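Local atomic coordinates of myroilysin (Myroides profundi, PDB entry 5CZW), a protein that probably acts as a zinc-dependent metalloendopeptidase of the astacin (M12A) family, kept inactive by its propeptide through a cysteine-switch mechanism. Residues Arg90-Gln95 with Thr116-Trp121. The protein carries 1 engineered substitution. Sequence-based numbering, arbitrary orientation.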
loop_
_atom_site.group_PDB
_atom_site.type_symbol
_atom_site.label_atom_id
_atom_site.label_comp_id
_atom_site.label_asym_id
_atom_site.label_seq_id
_atom_site.Cartn_x
_atom_site.Cartn_y
_atom_site.Cartn_z
ATOM N N ARG A 90 -4.704 -4.356 -10.386
ATOM C CA ARG A 90 -5.100 -3.167 -11.196
ATOM C C ARG A 90 -4.702 -1.886 -10.442
ATOM O O ARG A 90 -5.200 -1.604 -9.344
ATOM C CB ARG A 90 -6.579 -3.137 -11.563
ATOM C CG ARG A 90 -6.965 -4.410 -12.351
ATOM C CD ARG A 90 -8.462 -4.474 -12.704
ATOM N NE ARG A 90 -9.285 -4.597 -11.548
ATOM C CZ ARG A 90 -9.576 -5.714 -10.935
ATOM N NH1 ARG A 90 -9.056 -6.808 -11.333
ATOM N NH2 ARG A 90 -10.354 -5.707 -9.843
ATOM N N VAL A 91 -3.667 -1.252 -10.964
ATOM C CA VAL A 91 -2.967 -0.141 -10.281
ATOM C C VAL A 91 -3.373 1.246 -10.886
ATOM O O VAL A 91 -3.288 1.504 -12.129
ATOM C CB VAL A 91 -1.445 -0.252 -10.515
ATOM C CG1 VAL A 91 -0.784 0.913 -9.755
ATOM C CG2 VAL A 91 -0.942 -1.622 -10.133
ATOM N N THR A 92 -3.907 2.086 -10.031
ATOM C CA THR A 92 -4.117 3.486 -10.377
ATOM C C THR A 92 -3.146 4.432 -9.727
ATOM O O THR A 92 -2.423 4.041 -8.821
ATOM C CB THR A 92 -5.548 3.889 -10.048
ATOM O OG1 THR A 92 -5.836 3.529 -8.719
ATOM C CG2 THR A 92 -6.557 3.190 -11.035
ATOM N N PHE A 93 -3.238 5.703 -10.175
ATOM C CA PHE A 93 -2.324 6.761 -9.776
ATOM C C PHE A 93 -3.131 7.977 -9.353
ATOM O O PHE A 93 -2.806 9.168 -9.748
ATOM C CB PHE A 93 -1.395 7.078 -10.924
ATOM C CG PHE A 93 -0.513 5.913 -11.249
ATOM C CD1 PHE A 93 0.690 5.662 -10.524
ATOM C CD2 PHE A 93 -0.884 5.057 -12.217
ATOM C CE1 PHE A 93 1.460 4.549 -10.837
ATOM C CE2 PHE A 93 -0.106 3.947 -12.480
ATOM C CZ PHE A 93 1.021 3.707 -11.780
ATOM N N THR A 94 -4.136 7.713 -8.555
ATOM C CA THR A 94 -5.077 8.809 -8.197
ATOM C C THR A 94 -4.404 9.624 -7.101
ATOM O O THR A 94 -4.202 9.153 -5.957
ATOM C CB THR A 94 -6.389 8.213 -7.710
ATOM O OG1 THR A 94 -6.993 7.439 -8.765
ATOM C CG2 THR A 94 -7.306 9.284 -7.212
ATOM N N GLN A 95 -4.210 10.910 -7.427
ATOM C CA GLN A 95 -3.429 11.804 -6.578
ATOM C C GLN A 95 -4.237 12.166 -5.343
ATOM O O GLN A 95 -5.404 12.522 -5.440
ATOM C CB GLN A 95 -3.020 13.093 -7.353
ATOM C CG GLN A 95 -1.967 12.841 -8.428
ATOM C CD GLN A 95 -0.777 12.162 -7.835
ATOM O OE1 GLN A 95 -0.115 12.738 -7.000
ATOM N NE2 GLN A 95 -0.603 10.910 -8.154
ATOM N N THR A 116 -7.212 -2.344 -7.632
ATOM C CA THR A 116 -6.805 -3.154 -6.507
ATOM C C THR A 116 -5.589 -2.525 -5.717
ATOM O O THR A 116 -5.225 -3.018 -4.628
ATOM C CB THR A 116 -6.411 -4.592 -6.862
ATOM O OG1 THR A 116 -5.107 -4.577 -7.492
ATOM C CG2 THR A 116 -7.480 -5.209 -7.712
ATOM N N MET A 117 -4.985 -1.509 -6.340
ATOM C CA MET A 117 -3.820 -0.824 -5.774
ATOM C C MET A 117 -3.847 0.638 -6.260
ATOM O O MET A 117 -4.267 0.914 -7.398
ATOM C CB MET A 117 -2.556 -1.483 -6.314
ATOM C CG MET A 117 -1.247 -0.916 -5.746
ATOM S SD MET A 117 0.249 -1.767 -6.342
ATOM C CE MET A 117 0.027 -3.435 -5.741
ATOM N N ASN A 118 -3.346 1.582 -5.451
ATOM C CA ASN A 118 -3.242 2.995 -5.875
ATOM C C ASN A 118 -1.903 3.539 -5.325
ATOM O O ASN A 118 -1.514 3.254 -4.241
ATOM C CB ASN A 118 -4.363 3.816 -5.321
ATOM C CG ASN A 118 -4.423 5.212 -5.902
ATOM O OD1 ASN A 118 -4.643 5.355 -7.123
ATOM N ND2 ASN A 118 -4.100 6.252 -5.109
ATOM N N PHE A 119 -1.280 4.377 -6.150
ATOM C CA PHE A 119 -0.151 5.183 -5.727
ATOM C C PHE A 119 -0.637 6.640 -5.774
ATOM O O PHE A 119 -0.965 7.153 -6.834
ATOM C CB PHE A 119 0.955 4.940 -6.694
ATOM C CG PHE A 119 1.588 3.601 -6.511
ATOM C CD1 PHE A 119 2.237 3.302 -5.330
ATOM C CD2 PHE A 119 1.394 2.625 -7.425
ATOM C CE1 PHE A 119 2.779 2.026 -5.182
ATOM C CE2 PHE A 119 1.906 1.353 -7.310
ATOM C CZ PHE A 119 2.603 1.043 -6.165
ATOM N N GLY A 120 -0.653 7.227 -4.602
ATOM C CA GLY A 120 -1.263 8.542 -4.462
ATOM C C GLY A 120 -0.397 9.768 -4.608
ATOM O O GLY A 120 -0.958 10.875 -4.481
ATOM N N TRP A 121 0.912 9.603 -4.731
ATOM C CA TRP A 121 1.822 10.770 -4.715
ATOM C C TRP A 121 3.029 10.739 -5.618
ATOM O O TRP A 121 3.938 11.621 -5.469
ATOM C CB TRP A 121 2.259 11.063 -3.290
ATOM C CG TRP A 121 2.983 9.930 -2.565
ATOM C CD1 TRP A 121 4.252 9.541 -2.741
ATOM C CD2 TRP A 121 2.427 9.009 -1.604
ATOM N NE1 TRP A 121 4.557 8.482 -1.951
ATOM C CE2 TRP A 121 3.436 8.129 -1.245
ATOM C CE3 TRP A 121 1.161 8.856 -1.014
ATOM C CZ2 TRP A 121 3.235 7.107 -0.301
ATOM C CZ3 TRP A 121 0.975 7.899 -0.071
ATOM C CH2 TRP A 121 1.996 7.036 0.276
HETATM O O HOH W 1 0.964 8.643 -8.150
#
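Asn118 holds Thr92 and Thr94 with its carboxamide, whose CG, anti to the backbone N (chi1 -171°), is set forward toward Thr94. OD1 accepts twice, from Thr92 OG1 at 2.7 Å and, on a lone pair, from Thr94 N at 2.8 Å. ND2 gives a nearly straight bond to Thr94 O (3.0 Å), in the amide plane, and a second to Gly98 O. An alanine here would probably leave Thr94 N and O without these mates and free the Thr92 hydroxyl to turn. Upstream the strands pair in parallel: Arg90 O takes Thr116 N and Met117 N, Thr116 OG1 receives Arg90 N (2.9 Å), Thr92 N binds Met117 O, and Phe119 N binds Thr92 O. This joins strands 89-92 and 117-118 of the mixed metzincin sheet; Met117 and Phe119 touch the HExxH helix 128-143. On the sheet face carrying Val91 and Met117, Val91 CG1 meets the Phe119 ring edge, 3.6 Å from CD2, and Val91 CG2 packs on Met117 SD. Thr116 CG2 lies over one face of the Arg90 guanidinium, offset toward NH2; NE binds Glu114 O and NH1 Pro87 O. Gln95 NE2 gives to Phe93 O, above the carbonyl plane, and to a water donating to Phe119 O.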